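Local coordinates for type VI secretion system component (Escherichia coli O6, PDB 2P5Z), which is a component of the type VI secretion system that resembles the phage T4 tail proteins gp27 and gp5 and probably forms part of its cell-puncturing spike, at residues 112-117 and 186-191; 137-142 and 197-202; 156-161 and 295-300; 163-168 and 385-390. One frame throughout, in Å; residues are numbered along the deposited sequence.

Contact 1: residues 112-117 and 186-191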
# COMPACT_ATOMS: atom_id res chain seq x y z
N PRO A 112 0.08 -24.00 -9.34
CA PRO A 112 -0.99 -24.91 -9.72
C PRO A 112 -2.00 -24.20 -10.65
O PRO A 112 -1.91 -22.98 -10.86
CB PRO A 112 -1.64 -25.22 -8.38
CG PRO A 112 -1.48 -23.99 -7.62
CD PRO A 112 -0.13 -23.47 -7.98
N ARG A 113 -2.92 -24.96 -11.21
CA ARG A 113 -3.85 -24.41 -12.19
C ARG A 113 -4.78 -23.36 -11.54
O ARG A 113 -5.11 -22.35 -12.18
CB ARG A 113 -4.64 -25.53 -12.87
CG ARG A 113 -3.85 -26.33 -13.91
CD ARG A 113 -4.54 -27.66 -14.20
NE ARG A 113 -4.63 -28.49 -12.99
CZ ARG A 113 -5.52 -29.47 -12.81
NH1 ARG A 113 -6.43 -29.73 -13.75
NH2 ARG A 113 -5.52 -30.19 -11.68
N MET A 114 -5.10 -23.57 -10.26
CA MET A 114 -5.85 -22.60 -9.47
C MET A 114 -5.30 -21.19 -9.56
O MET A 114 -6.07 -20.26 -9.67
CB MET A 114 -5.97 -23.04 -8.00
CG MET A 114 -6.85 -22.12 -7.13
SD MET A 114 -7.05 -22.73 -5.45
CE MET A 114 -8.67 -22.09 -5.04
N ALA A 115 -3.98 -21.01 -9.57
CA ALA A 115 -3.39 -19.67 -9.77
C ALA A 115 -3.91 -18.96 -11.01
O ALA A 115 -3.93 -17.74 -11.05
CB ALA A 115 -1.89 -19.74 -9.84
N LEU A 116 -4.35 -19.71 -12.02
CA LEU A 116 -4.82 -19.09 -13.26
C LEU A 116 -6.16 -18.37 -13.12
O LEU A 116 -6.49 -17.57 -13.98
CB LEU A 116 -4.89 -20.09 -14.40
CG LEU A 116 -3.57 -20.73 -14.79
CD1 LEU A 116 -3.87 -21.86 -15.76
CD2 LEU A 116 -2.58 -19.70 -15.39
N LEU A 117 -6.89 -18.61 -12.02
CA LEU A 117 -8.11 -17.85 -11.70
C LEU A 117 -7.87 -16.35 -11.54
O LEU A 117 -8.82 -15.57 -11.48
CB LEU A 117 -8.79 -18.32 -10.41
CG LEU A 117 -9.18 -19.73 -9.98
CD1 LEU A 117 -10.52 -19.69 -9.27
CD2 LEU A 117 -9.14 -20.78 -11.10
N PHE A 186 -8.16 -24.39 2.24
CA PHE A 186 -7.71 -25.42 1.34
C PHE A 186 -6.20 -25.72 1.36
O PHE A 186 -5.37 -24.88 1.77
CB PHE A 186 -8.19 -25.15 -0.09
CG PHE A 186 -7.73 -23.85 -0.67
CD1 PHE A 186 -8.46 -22.68 -0.46
CD2 PHE A 186 -6.61 -23.79 -1.49
CE1 PHE A 186 -8.05 -21.47 -1.04
CE2 PHE A 186 -6.19 -22.58 -2.07
CZ PHE A 186 -6.93 -21.43 -1.87
N ARG A 187 -5.86 -26.91 0.89
CA ARG A 187 -4.50 -27.27 0.59
C ARG A 187 -4.43 -28.04 -0.70
O ARG A 187 -5.45 -28.47 -1.24
CB ARG A 187 -3.90 -28.11 1.72
CG ARG A 187 -4.43 -29.52 1.82
CD ARG A 187 -4.05 -30.06 3.17
NE ARG A 187 -4.53 -31.41 3.39
CZ ARG A 187 -3.86 -32.50 3.04
NH1 ARG A 187 -2.67 -32.41 2.45
NH2 ARG A 187 -4.40 -33.69 3.29
N PHE A 188 -3.21 -28.23 -1.19
CA PHE A 188 -2.99 -28.97 -2.41
C PHE A 188 -2.47 -30.35 -2.08
O PHE A 188 -1.79 -30.54 -1.08
CB PHE A 188 -2.06 -28.19 -3.32
CG PHE A 188 -2.66 -26.93 -3.85
CD1 PHE A 188 -3.33 -26.92 -5.05
CD2 PHE A 188 -2.59 -25.76 -3.12
CE1 PHE A 188 -3.90 -25.77 -5.52
CE2 PHE A 188 -3.17 -24.60 -3.58
CZ PHE A 188 -3.82 -24.61 -4.79
N ALA A 189 -2.83 -31.33 -2.90
CA ALA A 189 -2.37 -32.70 -2.70
C ALA A 189 -2.13 -33.30 -4.06
O ALA A 189 -2.53 -32.73 -5.07
CB ALA A 189 -3.40 -33.51 -1.93
N THR A 190 -1.46 -34.44 -4.10
CA THR A 190 -1.04 -35.03 -5.36
C THR A 190 -1.82 -36.31 -5.62
O THR A 190 -2.03 -37.12 -4.72
CB THR A 190 0.49 -35.22 -5.36
OG1 THR A 190 1.11 -33.93 -5.39
CG2 THR A 190 0.98 -36.09 -6.56
N ASP A 191 -2.30 -36.46 -6.85
CA ASP A 191 -2.92 -37.70 -7.30
C ASP A 191 -1.80 -38.46 -7.97
O ASP A 191 -1.37 -38.10 -9.08
CB ASP A 191 -4.04 -37.41 -8.31
CG ASP A 191 -4.89 -38.63 -8.66
OD1 ASP A 191 -4.34 -39.66 -9.14
OD2 ASP A 191 -6.13 -38.55 -8.48

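Contact 2: residues 137-142 and 197-202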
# COMPACT_ATOMS: atom_id res chain seq x y z
N LYS A 137 -18.79 -23.85 -8.95
CA LYS A 137 -19.18 -23.26 -10.24
C LYS A 137 -18.02 -22.54 -10.89
O LYS A 137 -17.74 -22.80 -12.05
CB LYS A 137 -20.35 -22.28 -10.10
CG LYS A 137 -21.71 -22.92 -10.06
CD LYS A 137 -22.79 -21.84 -10.17
CE LYS A 137 -23.96 -22.29 -11.04
NZ LYS A 137 -23.72 -21.87 -12.47
N ILE A 138 -17.35 -21.66 -10.14
CA ILE A 138 -16.20 -20.91 -10.67
C ILE A 138 -15.10 -21.85 -11.20
O ILE A 138 -14.56 -21.64 -12.30
CB ILE A 138 -15.62 -20.00 -9.60
CG1 ILE A 138 -16.61 -18.89 -9.25
CG2 ILE A 138 -14.30 -19.37 -10.06
CD1 ILE A 138 -16.20 -17.56 -9.81
N LEU A 139 -14.81 -22.90 -10.42
CA LEU A 139 -13.88 -23.96 -10.82
C LEU A 139 -14.29 -24.66 -12.11
O LEU A 139 -13.50 -24.71 -13.07
CB LEU A 139 -13.68 -24.98 -9.68
CG LEU A 139 -12.88 -24.36 -8.51
CD1 LEU A 139 -12.73 -25.28 -7.31
CD2 LEU A 139 -11.53 -23.88 -9.01
N ARG A 140 -15.53 -25.15 -12.15
CA ARG A 140 -16.01 -25.93 -13.30
C ARG A 140 -16.33 -25.11 -14.56
O ARG A 140 -15.97 -25.51 -15.66
CB ARG A 140 -17.21 -26.78 -12.93
CG ARG A 140 -16.93 -27.81 -11.83
CD ARG A 140 -18.16 -28.63 -11.64
NE ARG A 140 -18.07 -29.71 -10.67
CZ ARG A 140 -17.62 -30.93 -10.96
NH1 ARG A 140 -17.60 -31.85 -10.02
NH2 ARG A 140 -17.16 -31.22 -12.18
N GLU A 141 -16.96 -23.95 -14.39
CA GLU A 141 -17.43 -23.21 -15.56
C GLU A 141 -16.34 -22.47 -16.29
O GLU A 141 -15.98 -22.84 -17.40
CB GLU A 141 -18.60 -22.30 -15.20
CG GLU A 141 -19.72 -23.12 -14.60
CD GLU A 141 -20.86 -22.32 -14.05
OE1 GLU A 141 -21.74 -22.94 -13.42
OE2 GLU A 141 -20.90 -21.08 -14.24
N ARG A 142 -15.77 -21.46 -15.67
CA ARG A 142 -14.73 -20.66 -16.30
C ARG A 142 -13.35 -21.37 -16.37
O ARG A 142 -12.48 -21.00 -17.15
CB ARG A 142 -14.65 -19.31 -15.57
CG ARG A 142 -13.67 -18.28 -16.13
CD ARG A 142 -13.95 -17.88 -17.58
NE ARG A 142 -12.98 -16.87 -18.00
CZ ARG A 142 -12.09 -17.01 -18.97
NH1 ARG A 142 -12.04 -18.13 -19.69
NH2 ARG A 142 -11.26 -16.02 -19.24
N GLU A 197 -2.24 -32.07 -9.51
CA GLU A 197 -2.52 -31.46 -8.21
C GLU A 197 -4.02 -31.33 -7.99
O GLU A 197 -4.78 -31.01 -8.91
CB GLU A 197 -1.81 -30.10 -8.09
CG GLU A 197 -2.54 -28.88 -8.67
CD GLU A 197 -2.47 -28.75 -10.21
OE1 GLU A 197 -2.00 -29.68 -10.90
OE2 GLU A 197 -2.89 -27.68 -10.73
N VAL A 198 -4.44 -31.58 -6.75
CA VAL A 198 -5.84 -31.63 -6.35
C VAL A 198 -6.04 -30.64 -5.19
O VAL A 198 -5.32 -30.73 -4.19
CB VAL A 198 -6.21 -33.06 -5.84
CG1 VAL A 198 -7.62 -33.11 -5.29
CG2 VAL A 198 -6.01 -34.13 -6.95
N ILE A 199 -7.00 -29.72 -5.33
CA ILE A 199 -7.38 -28.78 -4.26
C ILE A 199 -8.32 -29.43 -3.26
O ILE A 199 -9.40 -29.86 -3.61
CB ILE A 199 -8.15 -27.58 -4.82
CG1 ILE A 199 -7.41 -26.96 -6.01
CG2 ILE A 199 -8.44 -26.56 -3.72
CD1 ILE A 199 -8.28 -26.04 -6.83
N GLU A 200 -7.95 -29.49 -2.00
CA GLU A 200 -8.83 -30.10 -1.05
C GLU A 200 -9.29 -29.06 -0.09
O GLU A 200 -8.48 -28.40 0.53
CB GLU A 200 -8.14 -31.24 -0.31
CG GLU A 200 -7.44 -32.20 -1.27
CD GLU A 200 -6.93 -33.43 -0.59
OE1 GLU A 200 -6.82 -33.42 0.66
OE2 GLU A 200 -6.65 -34.42 -1.31
N PHE A 201 -10.61 -28.93 0.05
CA PHE A 201 -11.21 -27.94 0.94
C PHE A 201 -11.63 -28.59 2.25
O PHE A 201 -12.09 -29.74 2.27
CB PHE A 201 -12.45 -27.31 0.30
CG PHE A 201 -12.18 -26.60 -1.02
CD1 PHE A 201 -11.83 -25.24 -1.04
CD2 PHE A 201 -12.34 -27.26 -2.23
CE1 PHE A 201 -11.62 -24.57 -2.24
CE2 PHE A 201 -12.13 -26.60 -3.44
CZ PHE A 201 -11.77 -25.23 -3.44
N TYR A 202 -11.46 -27.86 3.36
CA TYR A 202 -11.84 -28.33 4.69
C TYR A 202 -12.25 -27.14 5.53
O TYR A 202 -11.86 -26.01 5.23
CB TYR A 202 -10.67 -29.00 5.42
CG TYR A 202 -10.01 -30.14 4.71
CD1 TYR A 202 -10.55 -31.42 4.75
CD2 TYR A 202 -8.84 -29.94 3.98
CE1 TYR A 202 -9.93 -32.48 4.12
CE2 TYR A 202 -8.24 -30.98 3.34
CZ TYR A 202 -8.78 -32.25 3.41
OH TYR A 202 -8.18 -33.28 2.74

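Contact 3: residues 156-161 and 295-300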
# COMPACT_ATOMS: atom_id res chain seq x y z
N SER A 156 -19.07 -28.74 8.62
CA SER A 156 -20.21 -27.85 8.80
C SER A 156 -21.13 -27.80 7.58
O SER A 156 -20.74 -28.17 6.47
CB SER A 156 -19.73 -26.45 9.16
OG SER A 156 -19.36 -26.39 10.52
N GLU A 157 -22.36 -27.34 7.80
CA GLU A 157 -23.34 -27.19 6.72
C GLU A 157 -23.48 -25.72 6.35
O GLU A 157 -23.52 -24.86 7.23
CB GLU A 157 -24.70 -27.76 7.11
CG GLU A 157 -24.74 -29.28 7.06
CD GLU A 157 -26.15 -29.84 7.18
OE1 GLU A 157 -26.66 -29.94 8.32
OE2 GLU A 157 -26.74 -30.19 6.13
N TYR A 158 -23.52 -25.44 5.06
CA TYR A 158 -23.51 -24.06 4.60
C TYR A 158 -24.83 -23.67 3.99
O TYR A 158 -25.31 -24.33 3.07
CB TYR A 158 -22.32 -23.79 3.66
CG TYR A 158 -21.03 -24.00 4.40
CD1 TYR A 158 -20.38 -25.23 4.37
CD2 TYR A 158 -20.51 -23.00 5.20
CE1 TYR A 158 -19.23 -25.43 5.10
CE2 TYR A 158 -19.37 -23.19 5.91
CZ TYR A 158 -18.73 -24.41 5.87
OH TYR A 158 -17.59 -24.59 6.60
N PRO A 159 -25.45 -22.62 4.53
CA PRO A 159 -26.72 -22.07 4.06
C PRO A 159 -26.66 -21.64 2.61
O PRO A 159 -25.60 -21.27 2.11
CB PRO A 159 -26.93 -20.86 4.96
CG PRO A 159 -26.17 -21.20 6.22
CD PRO A 159 -24.95 -21.90 5.72
N ALA A 160 -27.79 -21.74 1.92
CA ALA A 160 -27.92 -21.14 0.61
C ALA A 160 -27.97 -19.62 0.81
O ALA A 160 -28.53 -19.13 1.79
CB ALA A 160 -29.16 -21.64 -0.11
N ARG A 161 -27.33 -18.89 -0.09
CA ARG A 161 -27.37 -17.44 -0.04
C ARG A 161 -28.24 -17.02 -1.19
O ARG A 161 -28.15 -17.58 -2.28
CB ARG A 161 -25.97 -16.86 -0.23
CG ARG A 161 -24.96 -17.27 0.81
CD ARG A 161 -24.77 -16.19 1.85
NE ARG A 161 -23.56 -16.43 2.63
CZ ARG A 161 -22.36 -15.96 2.31
NH1 ARG A 161 -22.20 -15.22 1.22
NH2 ARG A 161 -21.32 -16.23 3.09
N GLY A 295 -24.69 -16.27 11.80
CA GLY A 295 -24.39 -16.58 13.20
C GLY A 295 -23.59 -15.50 13.91
O GLY A 295 -23.68 -14.35 13.50
N ALA A 296 -22.83 -15.79 14.99
CA ALA A 296 -22.83 -16.99 15.89
C ALA A 296 -21.55 -17.79 16.24
O ALA A 296 -20.89 -17.43 17.22
CB ALA A 296 -24.08 -17.91 15.79
N PHE A 297 -21.11 -18.81 15.49
CA PHE A 297 -20.75 -18.84 14.06
C PHE A 297 -19.82 -17.80 13.48
O PHE A 297 -18.63 -18.06 13.41
CB PHE A 297 -21.78 -19.32 13.04
CG PHE A 297 -21.12 -19.84 11.79
CD1 PHE A 297 -20.60 -21.13 11.77
CD2 PHE A 297 -20.91 -19.02 10.68
CE1 PHE A 297 -19.93 -21.62 10.65
CE2 PHE A 297 -20.24 -19.49 9.55
CZ PHE A 297 -19.75 -20.80 9.54
N TYR A 298 -20.34 -16.69 12.99
CA TYR A 298 -19.47 -15.65 12.46
C TYR A 298 -18.58 -15.09 13.57
O TYR A 298 -17.43 -14.71 13.33
CB TYR A 298 -20.27 -14.54 11.80
CG TYR A 298 -20.59 -14.79 10.35
CD1 TYR A 298 -19.58 -14.74 9.39
CD2 TYR A 298 -21.89 -15.06 9.93
CE1 TYR A 298 -19.86 -14.96 8.04
CE2 TYR A 298 -22.17 -15.29 8.59
CZ TYR A 298 -21.15 -15.23 7.65
OH TYR A 298 -21.41 -15.45 6.32
N ALA A 299 -19.13 -15.06 14.78
CA ALA A 299 -18.37 -14.68 15.96
C ALA A 299 -17.40 -15.80 16.35
O ALA A 299 -16.33 -15.52 16.89
CB ALA A 299 -19.32 -14.35 17.12
N ARG A 300 -17.77 -17.05 16.07
CA ARG A 300 -16.94 -18.20 16.39
C ARG A 300 -15.75 -18.29 15.43
O ARG A 300 -14.62 -18.51 15.88
CB ARG A 300 -17.75 -19.49 16.35
CG ARG A 300 -17.10 -20.66 17.08
CD ARG A 300 -16.54 -21.69 16.13
NE ARG A 300 -17.57 -22.56 15.57
CZ ARG A 300 -17.47 -23.18 14.40
NH1 ARG A 300 -16.39 -23.03 13.66
NH2 ARG A 300 -18.45 -23.96 13.96

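Contact 4: residues 163-168 and 385-390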
# COMPACT_ATOMS: atom_id res chain seq x y z
N GLN A 163 -28.55 -13.99 -2.96
CA GLN A 163 -27.76 -13.36 -4.01
C GLN A 163 -26.33 -13.07 -3.50
O GLN A 163 -26.14 -12.63 -2.37
CB GLN A 163 -28.40 -12.06 -4.49
CG GLN A 163 -29.80 -12.20 -5.00
CD GLN A 163 -30.33 -10.95 -5.66
OE1 GLN A 163 -30.50 -10.92 -6.88
NE2 GLN A 163 -30.59 -9.93 -4.87
N VAL A 164 -25.34 -13.32 -4.35
CA VAL A 164 -23.94 -13.05 -4.00
C VAL A 164 -23.29 -12.39 -5.20
O VAL A 164 -23.25 -12.97 -6.28
CB VAL A 164 -23.18 -14.34 -3.65
CG1 VAL A 164 -21.65 -14.09 -3.62
CG2 VAL A 164 -23.64 -14.90 -2.31
N MET A 165 -22.80 -11.17 -5.00
CA MET A 165 -22.19 -10.40 -6.09
C MET A 165 -20.65 -10.53 -6.17
O MET A 165 -19.94 -10.41 -5.16
CB MET A 165 -22.55 -8.92 -5.94
CG MET A 165 -22.51 -8.16 -7.25
SD MET A 165 -22.76 -6.38 -7.11
CE MET A 165 -23.69 -6.16 -8.58
N GLN A 166 -20.14 -10.75 -7.37
CA GLN A 166 -18.72 -10.60 -7.67
C GLN A 166 -18.58 -9.33 -8.52
O GLN A 166 -19.06 -9.28 -9.65
CB GLN A 166 -18.19 -11.81 -8.44
CG GLN A 166 -16.81 -11.64 -9.07
CD GLN A 166 -16.27 -12.93 -9.70
OE1 GLN A 166 -16.97 -13.93 -9.81
NE2 GLN A 166 -15.01 -12.89 -10.13
N TYR A 167 -17.96 -8.30 -7.96
CA TYR A 167 -17.76 -7.06 -8.71
C TYR A 167 -16.32 -6.56 -8.53
O TYR A 167 -15.86 -6.38 -7.40
CB TYR A 167 -18.79 -6.00 -8.29
CG TYR A 167 -18.72 -4.71 -9.08
CD1 TYR A 167 -17.96 -3.61 -8.63
CD2 TYR A 167 -19.40 -4.58 -10.27
CE1 TYR A 167 -17.90 -2.43 -9.36
CE2 TYR A 167 -19.34 -3.40 -11.01
CZ TYR A 167 -18.60 -2.33 -10.55
OH TYR A 167 -18.57 -1.17 -11.30
N GLY A 168 -15.63 -6.32 -9.65
CA GLY A 168 -14.24 -5.84 -9.65
C GLY A 168 -13.26 -6.72 -8.89
O GLY A 168 -12.47 -6.24 -8.10
N GLY A 385 -20.26 5.14 -5.14
CA GLY A 385 -21.10 5.47 -6.28
C GLY A 385 -22.20 4.46 -6.55
O GLY A 385 -22.48 3.56 -5.75
N THR A 386 -22.79 4.58 -7.72
CA THR A 386 -24.02 3.90 -8.01
C THR A 386 -23.91 3.07 -9.29
O THR A 386 -23.11 3.37 -10.17
CB THR A 386 -25.15 4.94 -8.10
OG1 THR A 386 -26.37 4.34 -7.69
CG2 THR A 386 -25.29 5.50 -9.50
N LEU A 387 -24.68 1.99 -9.38
CA LEU A 387 -24.68 1.21 -10.63
C LEU A 387 -25.98 1.42 -11.40
O LEU A 387 -27.07 1.34 -10.82
CB LEU A 387 -24.48 -0.28 -10.37
CG LEU A 387 -23.14 -0.71 -9.78
CD1 LEU A 387 -23.14 -2.22 -9.62
CD2 LEU A 387 -22.02 -0.24 -10.69
N PRO A 388 -25.87 1.69 -12.70
CA PRO A 388 -27.07 1.79 -13.52
C PRO A 388 -27.68 0.42 -13.75
O PRO A 388 -26.96 -0.58 -13.88
CB PRO A 388 -26.56 2.37 -14.84
CG PRO A 388 -25.12 1.95 -14.91
CD PRO A 388 -24.63 1.91 -13.48
N ALA A 389 -29.01 0.35 -13.74
CA ALA A 389 -29.68 -0.89 -14.09
C ALA A 389 -30.94 -0.60 -14.89
O ALA A 389 -31.43 0.52 -14.90
CB ALA A 389 -30.00 -1.67 -12.87
N ARG A 390 -31.44 -1.62 -15.58
CA ARG A 390 -32.71 -1.54 -16.27
C ARG A 390 -33.69 -2.47 -15.61
O ARG A 390 -33.39 -3.65 -15.44
CB ARG A 390 -32.56 -1.95 -17.74
CG ARG A 390 -32.02 -0.86 -18.61
CD ARG A 390 -32.56 -0.98 -20.02
NE ARG A 390 -32.21 0.20 -20.81
CZ ARG A 390 -31.12 0.30 -21.56
NH1 ARG A 390 -30.26 -0.72 -21.63
NH2 ARG A 390 -30.88 1.41 -22.25

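Contact 1: residues 112-117 and 186-191
Met-114, whose sulfur reaches both Phe-186 and Phe-188, rides on a 3-10 turn closed by the bond from Leu-116 N to Arg-113 O, 2.8 Å. A second bond, Leu-117 N to Met-114 O at 3.0 Å, continues the turn, which follows strand 104-111 and lies against strand 185-191, an outer strand of a small mixed sheet in the region related to phage baseplate hubs. Residues alternate along a strand, and that puts the two phenylalanines on the same face, with CE2 of Phe-188 in the plane of the Phe-186 ring at its edge. The methionine suits this place because it is long, unbranched and apolar. With CG opposite the backbone N (chi1 -175°) and the chain extended beyond it, the thioether comes at Phe-186 from the opposite direction and lays its methyl over one ring face. Met-114 CE is 4.0 Å from the centroid of the Phe-186 ring, 25° off the normal, a CH-pi contact. Met-114 SD meets the same ring obliquely, 3.5 Å from Phe-186 CE2, and makes a second Met-aromatic contact with Phe-188, 3.8 Å from its CZ. Beside it the compact Pro-112 ring crosses Phe-188 at about a right angle, its CG 3.7 Å from Phe-188 CE1. Phe-43 adds an edge-to-face partner to Phe-188, while Arg-113 turns elsewhere to form salt bridges with Asp-149 and Glu-197. Cohesion between turn and strand thus rests on dispersion and on sulfur and methyl contacts with aromatic rings, and the charged groups stay at its margin.

Contact 2: residues 137-142 and 197-202
Leu-139 and Phe-201 meet where helix 131-140 lies on a three-stranded mixed sheet, a case of helix-on-sheet packing in the part of the chain related to phage baseplate hubs. The closer half of the contact is the approach of these two side chains from opposite directions. Leu-139 CD1 arrives near the plane of the Phe-201 ring and touches its edge, 4.0 Å from Phe-201 CZ. The ring's faces serve other neighbours: the methyl CG2 of Ile-199 lies over one of them, and Phe-152 from the adjoining strand stacks with the ring. CG of Leu-139 stands beside the backbone N (chi1 -70°) and the chain runs on extended from there, which points the branched end down onto the strand. The other side of the helix is different in character. Arg-140, Glu-141 and Arg-142 are exposed at its end, and Arg-140 forms a salt bridge with Glu-136 one helical turn earlier. On the other face of the strand, Glu-200 and Tyr-202 turn from the helix, and the ring of Tyr-202 meets that of Trp-185. Leucine suits the buried side because its two methyls divide the work: while CD1 reaches Phe-201, CD2 faces Ile-199, a neighbour that shares Phe-150 with it. This second branch packs less closely, Leu-139 CD2 staying 4.5 Å from Ile-199 CD1.

Contact 3: residues 156-161 and 295-300
Two torsions send Arg-161 toward Tyr-298: its CG lies beside the backbone N (chi1 -61°), and a bend at the next bond (chi2 -100°) carries the guanidinium toward the tyrosine hydroxyl. This is a loop-to-helix-start contact at the surface of the hub-like region, the loop leading into strand 161-166 and the helix being 298-308, with Phe-297 at the N-cap position. Arg-161 and Tyr-298 approach from opposite directions, with Arg-161 NH2 3.3 Å from Tyr-298 OH and the two flat groups inclined by 40°. Both are amphipathic residues suited to a partly exposed place, and both side chains also touch Val-182 of helix 171-182. In the middle, two aromatic rings meet obliquely, Tyr-158 CE2 lying 4.4 Å from Phe-297 CZ, a light apolar contact. The backbone just before the helix has unusual angles and follows a long unmodelled part of the chain, so its details deserve caution at this resolution. At the other end of the contact, Ser-156 OG lies near the plane of the Arg-300 guanidinium at its edge, but 4.3 Å from Arg-300 NH2, a separation that means proximity and not bonding. The loop also has polar partners outside the contact. The carboxylate of Asp-203 takes hydrogen bonds at a single oxygen, OD2, from both the hydroxyl OH of Tyr-158 and the backbone N of Ser-156.

Contact 4: residues 163-168 and 385-390
The backbones of Tyr-167 and Leu-387 stand well apart, their CA atoms 11.0 Å from each other, and long side chains span the distance between the end of strand 161-166 and the start of strand 387-391. Leu-387 is the centre of the contact, since its two methyls serve different partners. Leu-387 CD1 faces Met-165 CE tip to tip at 4.1 Å, and Leu-387 CD2 lies beside Tyr-167, 3.6 Å from Tyr-167 OH and 4.0 Å from Tyr-167 CZ. The leucine methyl approaches the tyrosine ring obliquely. Met-165 and Tyr-167 are two apart on an extended chain, which puts them on the same side, and both hold CG opposite the backbone N (chi1 -155° and -176°), which gives them their reach; together they form a shallow fork around the leucine. Length is what recommends them here: a thioether chain and a phenol are long enough to reach Leu-387 although the backbones are far apart. A buried leucine, compact and forked, suits the receiving end. The strands themselves are held by other partners, Met-165 N by Asp-462 and Thr-386 OG1 by the backbone oxygen of Ile-454. A second subunit also comes in, its Glu-458 packing on Leu-387 and its Glu-457 on Pro-388. Strand 387-391 is the central strand of a five-stranded antiparallel sheet, and this small apolar contact is consistent with a junction between an OB domain resembling gp5 and a hub resembling gp27.

Contacts 1 and 2 are buried and share one small sheet: strands 185-191 and 196-202 are neighbours in it, joined by backbone bonds, and Arg-113 of the first contact pairs with Glu-197 of the second. A 3-10 turn meets one strand through sulfur and aromatic rings, a helix the other through a leucine against an isoleucine and a ring edge. Contact 4 is also buried and apolar but lies far from the chain centre, where a second subunit comes in; it touches contact 2 through Ile-138 and Gln-166. Contact 3 sits at the surface, mixing polar and aromatic ends, and its loop 156-161 runs almost directly into 163-168 of contact 4, although their centres are about 24 Å apart.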